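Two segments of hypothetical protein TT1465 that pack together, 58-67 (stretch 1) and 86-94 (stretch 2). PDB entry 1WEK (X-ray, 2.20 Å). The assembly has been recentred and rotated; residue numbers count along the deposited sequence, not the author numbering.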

# COMPACT_ATOMS: atom_id res chain seq x y z
N GLY A 58 -39.71 15.23 1.40
CA GLY A 58 -38.28 15.14 1.62
C GLY A 58 -37.77 16.39 2.33
O GLY A 58 -36.92 16.30 3.24
N TYR A 59 -38.30 17.55 1.94
CA TYR A 59 -37.87 18.77 2.58
C TYR A 59 -38.23 18.71 4.07
O TYR A 59 -37.39 19.02 4.90
CB TYR A 59 -38.50 20.01 1.93
CG TYR A 59 -38.00 21.29 2.58
CD1 TYR A 59 -38.58 21.76 3.76
CD2 TYR A 59 -36.89 21.96 2.08
CE1 TYR A 59 -38.07 22.86 4.42
CE2 TYR A 59 -36.37 23.07 2.74
CZ TYR A 59 -36.96 23.51 3.91
OH TYR A 59 -36.40 24.55 4.61
N ARG A 60 -39.45 18.29 4.39
CA ARG A 60 -39.90 18.19 5.78
C ARG A 60 -39.05 17.22 6.60
O ARG A 60 -38.70 17.53 7.75
CB ARG A 60 -41.38 17.76 5.85
CG ARG A 60 -42.40 18.73 5.22
CD ARG A 60 -43.76 18.60 5.91
NE ARG A 60 -44.38 17.29 5.70
CZ ARG A 60 -45.14 16.65 6.58
NH1 ARG A 60 -45.40 17.17 7.77
NH2 ARG A 60 -45.66 15.47 6.26
N LEU A 61 -38.74 16.06 6.03
CA LEU A 61 -37.92 15.05 6.70
C LEU A 61 -36.55 15.65 7.00
O LEU A 61 -36.04 15.54 8.11
CB LEU A 61 -37.70 13.84 5.80
CG LEU A 61 -37.63 12.40 6.32
CD1 LEU A 61 -36.64 11.64 5.47
CD2 LEU A 61 -37.25 12.35 7.78
N GLY A 62 -35.95 16.25 5.98
CA GLY A 62 -34.63 16.85 6.14
C GLY A 62 -34.63 17.87 7.26
O GLY A 62 -33.75 17.87 8.11
N ARG A 63 -35.62 18.76 7.26
CA ARG A 63 -35.75 19.77 8.29
C ARG A 63 -35.99 19.16 9.69
O ARG A 63 -35.42 19.61 10.69
CB ARG A 63 -36.89 20.72 7.94
CG ARG A 63 -37.28 21.65 9.07
CD ARG A 63 -38.79 21.84 9.09
NE ARG A 63 -39.22 22.92 8.21
CZ ARG A 63 -40.38 22.93 7.55
NH1 ARG A 63 -41.23 21.91 7.66
NH2 ARG A 63 -40.70 23.99 6.83
N ALA A 64 -36.85 18.14 9.77
CA ALA A 64 -37.15 17.51 11.05
C ALA A 64 -35.92 16.84 11.67
O ALA A 64 -35.63 17.02 12.86
CB ALA A 64 -38.25 16.52 10.90
N LEU A 65 -35.19 16.08 10.87
CA LEU A 65 -34.01 15.39 11.39
C LEU A 65 -32.96 16.36 11.96
O LEU A 65 -32.39 16.12 13.01
CB LEU A 65 -33.40 14.54 10.30
CG LEU A 65 -34.27 13.36 9.87
CD1 LEU A 65 -33.84 12.87 8.50
CD2 LEU A 65 -34.17 12.25 10.92
N ALA A 66 -32.72 17.46 11.25
CA ALA A 66 -31.77 18.47 11.71
C ALA A 66 -32.25 19.03 13.05
O ALA A 66 -31.47 19.17 14.00
CB ALA A 66 -31.68 19.59 10.70
N GLU A 67 -33.54 19.34 13.11
CA GLU A 67 -34.11 19.89 14.34
C GLU A 67 -33.88 18.92 15.50
O GLU A 67 -33.44 19.33 16.58
CB GLU A 67 -35.61 20.15 14.14
CG GLU A 67 -35.94 21.46 13.42
CD GLU A 67 -37.41 21.55 13.01
OE1 GLU A 67 -37.85 22.61 12.53
OE2 GLU A 67 -38.13 20.54 13.16
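Stretch 2 (86-94) RGAYEAGGV

Where two helices come very close, small residues usually mark the point of contact, and the packing of stretch 2 on stretch 1 of hypothetical protein TT1465, centred on Tyr59, Gly87 and Ala66, illustrates the principle well. Stretch 1 is helical throughout, part of a helix that extends beyond it at both ends. Stretch 2 enters as a helix and is loop or turn by Ala91. The two helices run in broadly the same direction, with a signed crossing angle of -38° and axes only 6.5 Å apart at closest approach.

So short a separation depends on Gly87. Its CA lies 4.1 Å from the CA of Arg63, and its backbone meets that of stretch 1 directly, with Gly62 C 3.6 Å from Gly87 C. An ideally placed CB on Gly87 would point toward stretch 1 and clash, falling 2.2 Å from Tyr59 O and 2.7 Å from Arg63 N. Without one, CA-H...O contacts can form in both directions: Gly87 CA approaches Tyr59 O at 3.6 Å, and Arg63 CA approaches Gly87 O at 3.3 Å. Gly62 contributes a second bare stretch of backbone, its O resting 3.5 Å from Ala88 CA.

Tyr59 covers the most surface of any residue in the contact. Its CA-to-CB bond points sideways, but with chi1 in the t well the end of the side chain comes nearer to stretch 2. Gly87 CA sits over one face of the ring, 3.7 Å from its centroid and 20° off the normal, in a CH-pi contact. At the ring edge, Arg86 CG lies 3.8 Å from Tyr59 CE2, while Tyr59 OH donates a hydrogen bond to Glu90 OE1 at 2.6 Å. The carboxylate is also held from within its own stretch, by a salt bridge from Arg86 NE to Glu90 OE2 at 3.0 Å. A water donates to Tyr59 OH at 2.5 Å and to Gly87 O at 3.0 Å, linking the phenol to the backbone of the facing helix.

Farther along, Ala66 points its CB toward stretch 2 and meets the chain as it leaves the helix. Ala66 CB lies 3.9 Å from Ala91 CB, 4.4 Å from Ala88 CB and 3.9 Å from Gly93 CA. At Gly93 the glycine principle recurs, since an ideal CB there would fall 2.6 Å from Ala66 CB. The turn is secured by backbone hydrogen bonds to Ala88 O from Ala91 N at 3.0 Å and from Gly93 N at 2.9 Å.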

# COMPACT_ATOMS: atom_id res chain seq x y z
N ARG A 86 -31.55 20.19 1.53
CA ARG A 86 -32.02 21.56 1.72
C ARG A 86 -32.74 21.74 3.06
O ARG A 86 -32.47 22.69 3.78
CB ARG A 86 -32.97 21.95 0.60
CG ARG A 86 -33.28 23.45 0.56
CD ARG A 86 -34.18 23.78 -0.62
NE ARG A 86 -34.35 25.21 -0.81
CZ ARG A 86 -35.07 25.75 -1.79
NH1 ARG A 86 -35.69 24.96 -2.67
NH2 ARG A 86 -35.17 27.07 -1.89
N GLY A 87 -33.64 20.82 3.37
CA GLY A 87 -34.36 20.92 4.62
C GLY A 87 -33.40 20.95 5.78
O GLY A 87 -33.58 21.73 6.72
N ALA A 88 -32.38 20.10 5.71
CA ALA A 88 -31.38 20.01 6.76
C ALA A 88 -30.52 21.26 6.77
O ALA A 88 -30.36 21.91 7.81
CB ALA A 88 -30.51 18.80 6.53
N TYR A 89 -29.97 21.59 5.61
CA TYR A 89 -29.13 22.75 5.46
C TYR A 89 -29.80 23.99 6.03
O TYR A 89 -29.25 24.65 6.92
CB TYR A 89 -28.84 23.01 3.99
CG TYR A 89 -27.71 23.97 3.75
CD1 TYR A 89 -26.39 23.59 3.97
CD2 TYR A 89 -27.95 25.25 3.23
CE1 TYR A 89 -25.34 24.43 3.68
CE2 TYR A 89 -26.89 26.10 2.93
CZ TYR A 89 -25.59 25.68 3.16
OH TYR A 89 -24.52 26.49 2.83
N GLU A 90 -30.99 24.29 5.54
CA GLU A 90 -31.70 25.48 5.99
C GLU A 90 -32.11 25.48 7.45
O GLU A 90 -32.45 26.53 7.98
CB GLU A 90 -32.90 25.74 5.09
CG GLU A 90 -32.49 26.25 3.71
CD GLU A 90 -33.66 26.35 2.76
OE1 GLU A 90 -34.79 25.98 3.16
OE2 GLU A 90 -33.46 26.78 1.60
N ALA A 91 -32.08 24.32 8.12
CA ALA A 91 -32.43 24.28 9.54
C ALA A 91 -31.13 24.28 10.34
O ALA A 91 -31.14 24.05 11.55
CB ALA A 91 -33.26 23.06 9.88
N GLY A 92 -30.03 24.54 9.64
CA GLY A 92 -28.73 24.60 10.28
C GLY A 92 -28.12 23.28 10.68
O GLY A 92 -27.25 23.24 11.56
N GLY A 93 -28.54 22.19 10.06
CA GLY A 93 -27.97 20.91 10.43
C GLY A 93 -26.87 20.45 9.49
O GLY A 93 -26.65 21.06 8.43
N VAL A 94 -26.17 19.40 9.88
CA VAL A 94 -25.12 18.83 9.04
C VAL A 94 -25.78 18.16 7.83
O VAL A 94 -26.64 17.28 7.98
CB VAL A 94 -24.34 17.75 9.81
CG1 VAL A 94 -23.43 16.97 8.85
CG2 VAL A 94 -23.53 18.40 10.93
O HOH W 1 -35.34 24.12 6.86